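Local structure of putative tryptophan halogenase (Xanthomonas campestris pv. campestris, 6Y1W) at residues Gly28-Ala33 with Pro64-Phe69; Ala118-Phe123 with Ser472-Gly477. The protein probably acts as a flavin-dependent halogenase, a flavoprotein of the tryptophan halogenase family that would use FAD to halogenate an organic substrate. All coordinates share one frame; numbering follows the deposited sequence.

Interaction 1 of 2, residues Gly28-Ala33 with Pro64-Phe69; sequences GWMAAA and PSLVTF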
# COMPACT_ATOMS: atom_id res chain seq x y z
N GLY A 28 -19.24 9.50 -18.06
CA GLY A 28 -20.54 9.79 -17.46
C GLY A 28 -21.30 8.51 -17.15
O GLY A 28 -21.90 8.39 -16.06
N TRP A 29 -21.28 7.55 -18.08
CA TRP A 29 -22.10 6.36 -17.84
C TRP A 29 -21.40 5.37 -16.93
O TRP A 29 -22.08 4.59 -16.25
CB TRP A 29 -22.54 5.72 -19.18
CG TRP A 29 -23.60 6.57 -19.87
CD1 TRP A 29 -23.46 7.28 -21.03
CD2 TRP A 29 -24.93 6.82 -19.40
NE1 TRP A 29 -24.63 7.94 -21.32
CE2 TRP A 29 -25.54 7.69 -20.33
CE3 TRP A 29 -25.66 6.40 -18.29
CZ2 TRP A 29 -26.86 8.15 -20.18
CZ3 TRP A 29 -26.95 6.85 -18.13
CH2 TRP A 29 -27.54 7.73 -19.07
N MET A 30 -20.07 5.34 -16.87
CA MET A 30 -19.44 4.56 -15.80
C MET A 30 -19.82 5.13 -14.44
O MET A 30 -20.06 4.38 -13.49
CB MET A 30 -17.91 4.52 -15.96
CG MET A 30 -17.38 3.61 -17.01
SD MET A 30 -15.57 3.67 -17.23
CE MET A 30 -15.03 2.91 -15.69
N ALA A 31 -19.85 6.46 -14.32
CA ALA A 31 -20.21 7.07 -13.04
C ALA A 31 -21.67 6.80 -12.71
O ALA A 31 -22.01 6.44 -11.57
CB ALA A 31 -19.94 8.58 -13.10
N ALA A 32 -22.55 6.98 -13.70
CA ALA A 32 -23.97 6.73 -13.47
C ALA A 32 -24.20 5.29 -13.07
O ALA A 32 -25.05 5.00 -12.22
CB ALA A 32 -24.78 7.04 -14.72
N ALA A 33 -23.48 4.36 -13.70
CA ALA A 33 -23.70 2.94 -13.44
C ALA A 33 -23.32 2.57 -12.02
O ALA A 33 -24.09 1.92 -11.31
CB ALA A 33 -22.89 2.10 -14.45
N PRO A 64 -6.46 -4.62 -15.71
CA PRO A 64 -7.26 -5.59 -14.94
C PRO A 64 -8.17 -4.98 -13.89
O PRO A 64 -9.08 -5.68 -13.42
CB PRO A 64 -6.20 -6.49 -14.30
CG PRO A 64 -5.07 -6.50 -15.34
CD PRO A 64 -5.04 -5.07 -15.81
N SER A 65 -7.94 -3.74 -13.47
CA SER A 65 -8.89 -3.14 -12.54
C SER A 65 -10.32 -3.14 -13.08
O SER A 65 -11.26 -3.11 -12.28
CB SER A 65 -8.42 -1.72 -12.19
OG SER A 65 -8.34 -0.93 -13.37
N LEU A 66 -10.51 -3.14 -14.40
CA LEU A 66 -11.89 -3.12 -14.90
C LEU A 66 -12.59 -4.43 -14.59
O LEU A 66 -13.81 -4.46 -14.47
CB LEU A 66 -11.96 -2.85 -16.40
CG LEU A 66 -13.35 -2.45 -16.92
CD1 LEU A 66 -13.79 -1.08 -16.39
CD2 LEU A 66 -13.38 -2.40 -18.44
N VAL A 67 -11.84 -5.54 -14.50
CA VAL A 67 -12.45 -6.81 -14.11
C VAL A 67 -13.05 -6.67 -12.72
O VAL A 67 -14.18 -7.12 -12.45
CB VAL A 67 -11.42 -7.95 -14.16
CG1 VAL A 67 -12.08 -9.30 -13.86
CG2 VAL A 67 -10.74 -8.01 -15.52
N THR A 68 -12.31 -6.05 -11.82
CA THR A 68 -12.83 -5.79 -10.48
C THR A 68 -14.04 -4.85 -10.51
O THR A 68 -15.00 -5.07 -9.77
CB THR A 68 -11.71 -5.21 -9.62
OG1 THR A 68 -10.66 -6.17 -9.56
CG2 THR A 68 -12.21 -4.90 -8.20
N PHE A 69 -13.99 -3.78 -11.31
CA PHE A 69 -15.14 -2.87 -11.42
C PHE A 69 -16.43 -3.64 -11.74
O PHE A 69 -17.49 -3.40 -11.14
CB PHE A 69 -14.86 -1.84 -12.54
CG PHE A 69 -15.84 -0.66 -12.59
CD1 PHE A 69 -15.97 0.20 -11.51
CD2 PHE A 69 -16.59 -0.43 -13.75
CE1 PHE A 69 -16.83 1.33 -11.60
CE2 PHE A 69 -17.48 0.67 -13.84
CZ PHE A 69 -17.58 1.55 -12.77
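The backbone oxygen of Met30 lies in the plane of the Phe69 ring, at its edge, with Met30 O 3.8 Å from Phe69 CZ. This is a polar atom against an aromatic rim; no hydrogen bond joins the two segments, and the rest of the contact is apolar. The apolar part centres on the terminal methyl of Met30. The side chain runs out extended as far as SD and then bends at chi3 (70°), which turns CE onto the phenylalanine. Met30 CE comes within 3.8 Å of Phe69 CE2 and sits 4.2 Å from the centroid of the Phe69 ring, 28° off its normal, an off-centre CH-pi contact. The ring is extended toward the methionine by a chi1 of -168°, with CG anti to the backbone N. Leu66 adds a second wall, its CD1 4.2 Å from Met30 CE, and the one methyl touches two side chains three residues apart on the other helix. The backbones stay well apart, 9.6 Å between Met30 CA and Phe69 CA. Helix 25-39 follows strand 18-22 in what looks like a Rossmann-type nucleotide-binding unit, and the contact ties it to helix 65-73. Helix 350-363 touches both segments, with Ile354 and Ile358 on Met30 and Gln355 on Leu66 and Phe69. Leu174 of helix 167-180 lies on Met30, and Tyr170 of that helix with Leu165 of strand 162-166 on Leu66.

Interaction 2 of 2, residues Ala118-Phe123 with Ser472-Gly477; sequences AGFQHF and SQFLEG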
# COMPACT_ATOMS: atom_id res chain seq x y z
N ALA A 118 14.13 -11.33 -1.85
CA ALA A 118 14.57 -10.80 -3.14
C ALA A 118 13.65 -11.24 -4.27
O ALA A 118 13.33 -12.43 -4.38
CB ALA A 118 15.99 -11.29 -3.47
N GLY A 119 13.28 -10.29 -5.12
CA GLY A 119 12.40 -10.63 -6.23
C GLY A 119 13.11 -11.50 -7.25
O GLY A 119 14.34 -11.58 -7.31
N PHE A 120 12.29 -12.16 -8.09
CA PHE A 120 12.81 -13.11 -9.08
C PHE A 120 13.93 -12.53 -9.94
O PHE A 120 14.85 -13.26 -10.35
CB PHE A 120 11.68 -13.57 -10.02
CG PHE A 120 12.18 -14.43 -11.18
CD1 PHE A 120 12.66 -15.69 -10.90
CD2 PHE A 120 12.12 -13.97 -12.50
CE1 PHE A 120 13.12 -16.52 -11.94
CE2 PHE A 120 12.60 -14.79 -13.55
CZ PHE A 120 13.12 -16.07 -13.25
N GLN A 121 13.84 -11.25 -10.27
CA GLN A 121 14.81 -10.67 -11.20
C GLN A 121 16.23 -10.77 -10.69
O GLN A 121 17.16 -10.75 -11.50
CB GLN A 121 14.45 -9.22 -11.55
CG GLN A 121 14.78 -8.17 -10.48
CD GLN A 121 13.73 -8.05 -9.38
OE1 GLN A 121 12.91 -8.95 -9.17
NE2 GLN A 121 13.83 -6.96 -8.59
N HIS A 122 16.44 -10.85 -9.36
CA HIS A 122 17.80 -10.99 -8.84
C HIS A 122 18.38 -12.34 -9.18
O HIS A 122 19.55 -12.43 -9.58
CB HIS A 122 17.82 -10.74 -7.33
CG HIS A 122 17.45 -9.33 -6.99
ND1 HIS A 122 18.32 -8.29 -7.18
CD2 HIS A 122 16.27 -8.78 -6.61
CE1 HIS A 122 17.72 -7.15 -6.88
NE2 HIS A 122 16.47 -7.42 -6.53
N PHE A 123 17.57 -13.40 -9.11
CA PHE A 123 18.02 -14.72 -9.54
C PHE A 123 18.22 -14.74 -11.04
O PHE A 123 19.20 -15.32 -11.54
CB PHE A 123 17.02 -15.79 -9.09
CG PHE A 123 16.85 -15.80 -7.61
CD1 PHE A 123 17.75 -16.50 -6.81
CD2 PHE A 123 15.87 -15.03 -7.00
CE1 PHE A 123 17.65 -16.47 -5.42
CE2 PHE A 123 15.75 -14.99 -5.62
CZ PHE A 123 16.63 -15.70 -4.82
N SER A 472 20.19 -22.97 -12.62
CA SER A 472 19.58 -23.41 -13.87
C SER A 472 18.36 -24.29 -13.61
O SER A 472 17.36 -24.22 -14.34
CB SER A 472 20.62 -24.14 -14.72
OG SER A 472 20.06 -24.42 -15.98
N GLN A 473 18.43 -25.13 -12.57
CA GLN A 473 17.30 -25.99 -12.23
C GLN A 473 16.12 -25.16 -11.76
O GLN A 473 14.96 -25.47 -12.08
CB GLN A 473 17.72 -26.97 -11.14
CG GLN A 473 16.60 -27.80 -10.57
CD GLN A 473 17.06 -28.65 -9.39
OE1 GLN A 473 17.56 -28.13 -8.39
NE2 GLN A 473 16.92 -29.97 -9.52
N PHE A 474 16.39 -24.10 -10.99
CA PHE A 474 15.36 -23.19 -10.53
C PHE A 474 14.66 -22.53 -11.72
O PHE A 474 13.43 -22.56 -11.83
CB PHE A 474 16.00 -22.15 -9.61
CG PHE A 474 15.06 -21.02 -9.17
CD1 PHE A 474 13.86 -21.30 -8.51
CD2 PHE A 474 15.40 -19.70 -9.41
CE1 PHE A 474 13.01 -20.24 -8.10
CE2 PHE A 474 14.56 -18.66 -9.01
CZ PHE A 474 13.35 -18.94 -8.36
N LEU A 475 15.44 -21.94 -12.62
CA LEU A 475 14.85 -21.25 -13.77
C LEU A 475 14.11 -22.23 -14.69
O LEU A 475 13.00 -21.93 -15.15
CB LEU A 475 15.93 -20.49 -14.53
CG LEU A 475 16.03 -18.99 -14.16
CD1 LEU A 475 16.26 -18.70 -12.68
CD2 LEU A 475 17.11 -18.34 -15.01
N GLU A 476 14.69 -23.41 -14.95
CA GLU A 476 14.05 -24.35 -15.87
C GLU A 476 12.77 -24.94 -15.29
O GLU A 476 11.83 -25.23 -16.05
CB GLU A 476 15.02 -25.47 -16.27
CG GLU A 476 15.89 -25.13 -17.45
CD GLU A 476 15.08 -24.86 -18.71
OE1 GLU A 476 14.69 -25.84 -19.38
OE2 GLU A 476 14.85 -23.67 -19.03
N GLY A 477 12.70 -25.14 -13.97
CA GLY A 477 11.45 -25.60 -13.37
C GLY A 477 10.34 -24.60 -13.57
O GLY A 477 9.21 -24.97 -13.91
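Phe123 offers a ring face to the edge of Phe474 in a T-shaped pair, with the centroids of the Phe123 and Phe474 rings 5.5 Å apart and their planes at 70°. The incoming corner is CE2 of Phe474, 3.9 Å from Phe123 CG, and the rim of the Phe123 ring meets the backbone oxygen of Ala118 in plane. Near the plane of the Phe474 ring, at its edge, stands the CB of Phe123, 3.8 Å from Phe474 CE2. That same CE2 also reaches the edge of Phe120, lying 3.9 Å from Phe120 CE1 and close to the plane of that ring, which wedges one aromatic corner between two phenylalanines set three residues apart on helix 120-129. The two flanking rings part because their first torsions differ: Phe120 has CG anti to the backbone N (chi1 173°), whereas in Phe123 CG is anti to the carbonyl carbon. Leu475 closes the group, its CD1 approaching the Phe120 ring obliquely at 3.9 Å from Phe120 CE1. No hydrogen bond crosses the contact. At the start of helix 120-129 the backbone N of Phe120 donates a hydrogen bond to Asp114 OD1. The wedge joins the first turn of this helix to the long helix 468-486 near the carboxyl end of the chain. Loop residues pack against it: Phe136 on Phe120, Met466 on Phe123 and Tyr139 on Leu475.

How the interactions relate
Interactions 1 and 2 are separate hydrophobic contacts that follow one another along the chain, with centres 37 Å apart and nearest atoms about 19 Å apart. Interaction 1 lies deep in the molecule, its centre about 12 Å from that of the chain, and borders the predicted FAD site: the Met30 side chain is about 4 Å from that of Thr26, and the Leu66 side chain about 4 Å from that of Ile351. Pro64 touches a bound (2S,3S)-butane-2,3-diol. Interaction 2 is peripheral, about 30 Å from the chain centre and remote from the annotated sites. Beside it, Gly119, Gln121 and His122 hydrogen-bond the sulfonate oxygens of a MES molecule, probably from the crystallisation liquor.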